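Local coordinates for serine proteinase inhibitor A (PDB 3E8L), which probably inhibits trypsin and chymotrypsin at the same time through two reactive sites, and kallikrein weakly, at residues 53-57 and 167-171. The protein carries 2 engineered substitutions. Residues are numbered along the deposited sequence; the frame is centred on the assembly and turned at random.
Sequences SYVYE and RTLLG
Y56 and L169 form a non-hydrogen-bonded antiparallel pair, the single bridge between two strands of the beta-trefoil; the short segments 53-57 and 167-171 run at 123° to each other, so the pairing lasts only briefly before they diverge. Two backbone hydrogen bonds make the bridge: L170 N donates to V55 O at 3.0 Å and nearly straight (172°), while E57 N reaches T168 O at 2.8 Å. A water lies 2.9 Å from V55 O and also bonds L170 O, bridging the two carbonyls.

L169 suits the angle between the strands because its branched end spans two tyrosines. With CG anti to the carbonyl carbon (chi1 -83°), CG faces Y56 CB at 3.9 Å and CD2 reaches Y54 CD1 at 3.7 Å. Cutting the side chain back to an alanine would probably leave a gap beside Y54 and Y56 where CG and CD2 now lie. V55 and L170 are both buried, which suits apolar branched side chains; they cross obliquely, V55 CG1 meeting L170 CD1 at 4.0 Å. Polar ends suit the more open end: E57 and T168 run side by side, OE1 3.9 Å from T168 CG2, and exposed R167 lays CD 4.2 Å from Y56 CE1.

Outside this shell, strands 43-49 and 113-119 flank 53-57 and hold it by backbone bonds, whereas 159-164 pairs with 167-171. F114 and V164 also touch L169. The Y54 ring is fixed at its far end, where its OH is hydrogen-bonded to E107 OE1.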
loop_
_atom_site.group_PDB
_atom_site.type_symbol
_atom_site.label_atom_id
_atom_site.label_comp_id
_atom_site.label_asym_id
_atom_site.label_seq_id
_atom_site.Cartn_x
_atom_site.Cartn_y
_atom_site.Cartn_z
ATOM N N SER A 53 -13.912 -3.921 2.874
ATOM C CA SER A 53 -14.367 -5.268 3.213
ATOM C C SER A 53 -13.507 -5.862 4.316
ATOM O O SER A 53 -12.370 -5.408 4.532
ATOM C CB SER A 53 -14.251 -6.178 1.990
ATOM O OG SER A 53 -15.294 -5.965 1.065
ATOM N N TYR A 54 -14.027 -6.877 5.014
ATOM C CA TYR A 54 -13.178 -7.666 5.914
ATOM C C TYR A 54 -12.585 -8.805 5.109
ATOM O O TYR A 54 -13.313 -9.447 4.338
ATOM C CB TYR A 54 -13.968 -8.259 7.074
ATOM C CG TYR A 54 -14.568 -7.257 8.026
ATOM C CD1 TYR A 54 -13.822 -6.738 9.062
ATOM C CD2 TYR A 54 -15.895 -6.854 7.902
ATOM C CE1 TYR A 54 -14.363 -5.840 9.954
ATOM C CE2 TYR A 54 -16.457 -5.943 8.788
ATOM C CZ TYR A 54 -15.675 -5.436 9.824
ATOM O OH TYR A 54 -16.195 -4.527 10.728
ATOM N N VAL A 55 -11.278 -9.038 5.279
ATOM C CA VAL A 55 -10.647 -10.278 4.833
ATOM C C VAL A 55 -11.056 -11.414 5.782
ATOM O O VAL A 55 -10.761 -11.390 6.985
ATOM C CB VAL A 55 -9.109 -10.172 4.785
ATOM C CG1 VAL A 55 -8.513 -11.445 4.178
ATOM C CG2 VAL A 55 -8.677 -8.968 3.991
ATOM N N TYR A 56 -11.758 -12.392 5.237
ATOM C CA TYR A 56 -12.192 -13.556 6.002
ATOM C C TYR A 56 -12.025 -14.843 5.193
ATOM O O TYR A 56 -11.850 -14.815 3.966
ATOM C CB TYR A 56 -13.656 -13.391 6.414
ATOM C CG TYR A 56 -14.673 -13.973 5.447
ATOM C CD1 TYR A 56 -15.499 -15.025 5.836
ATOM C CD2 TYR A 56 -14.812 -13.471 4.150
ATOM C CE1 TYR A 56 -16.429 -15.573 4.957
ATOM C CE2 TYR A 56 -15.736 -14.010 3.262
ATOM C CZ TYR A 56 -16.542 -15.056 3.669
ATOM O OH TYR A 56 -17.471 -15.588 2.791
ATOM N N GLU A 57 -12.101 -15.975 5.876
ATOM C CA GLU A 57 -11.987 -17.259 5.215
ATOM C C GLU A 57 -13.357 -17.727 4.721
ATOM O O GLU A 57 -14.272 -17.945 5.514
ATOM C CB GLU A 57 -11.404 -18.259 6.184
ATOM C CG GLU A 57 -10.899 -19.513 5.535
ATOM C CD GLU A 57 -10.515 -20.551 6.565
ATOM O OE1 GLU A 57 -9.914 -20.151 7.583
ATOM O OE2 GLU A 57 -10.823 -21.748 6.361
ATOM N N ARG A 167 -18.072 -16.522 11.633
ATOM C CA ARG A 167 -17.167 -16.387 10.493
ATOM C C ARG A 167 -15.711 -16.201 10.941
ATOM O O ARG A 167 -15.434 -15.538 11.950
ATOM C CB ARG A 167 -17.621 -15.272 9.541
ATOM C CG ARG A 167 -18.932 -15.597 8.839
ATOM C CD ARG A 167 -19.317 -14.576 7.802
ATOM N NE ARG A 167 -20.774 -14.497 7.653
ATOM C CZ ARG A 167 -21.458 -14.854 6.556
ATOM N NH1 ARG A 167 -20.823 -15.323 5.472
ATOM N NH2 ARG A 167 -22.795 -14.749 6.541
ATOM N N THR A 168 -14.790 -16.818 10.205
ATOM C CA THR A 168 -13.398 -16.706 10.526
ATOM C C THR A 168 -12.774 -15.498 9.805
ATOM O O THR A 168 -12.642 -15.485 8.584
ATOM C CB THR A 168 -12.662 -18.012 10.217
ATOM O OG1 THR A 168 -13.159 -19.051 11.077
ATOM C CG2 THR A 168 -11.162 -17.853 10.448
ATOM N N LEU A 169 -12.404 -14.481 10.578
ATOM C CA LEU A 169 -11.821 -13.254 10.043
ATOM C C LEU A 169 -10.344 -13.125 10.402
ATOM O O LEU A 169 -9.894 -13.635 11.427
ATOM C CB LEU A 169 -12.572 -12.028 10.585
ATOM C CG LEU A 169 -13.860 -11.592 9.906
ATOM C CD1 LEU A 169 -15.007 -12.587 10.177
ATOM C CD2 LEU A 169 -14.214 -10.172 10.375
ATOM N N LEU A 170 -9.598 -12.423 9.569
ATOM C CA LEU A 170 -8.186 -12.251 9.824
ATOM C C LEU A 170 -7.966 -10.934 10.529
ATOM O O LEU A 170 -8.674 -9.961 10.256
ATOM C CB LEU A 170 -7.402 -12.287 8.518
ATOM C CG LEU A 170 -7.374 -13.597 7.736
ATOM C CD1 LEU A 170 -6.269 -13.513 6.741
ATOM C CD2 LEU A 170 -7.147 -14.777 8.679
ATOM N N GLY A 171 -6.998 -10.903 11.441
ATOM C CA GLY A 171 -6.588 -9.660 12.086
ATOM C C GLY A 171 -5.189 -9.796 12.658
ATOM O O GLY A 171 -4.546 -10.841 12.502
HETATM O O HOH W 1 -10.955 -9.278 8.969
#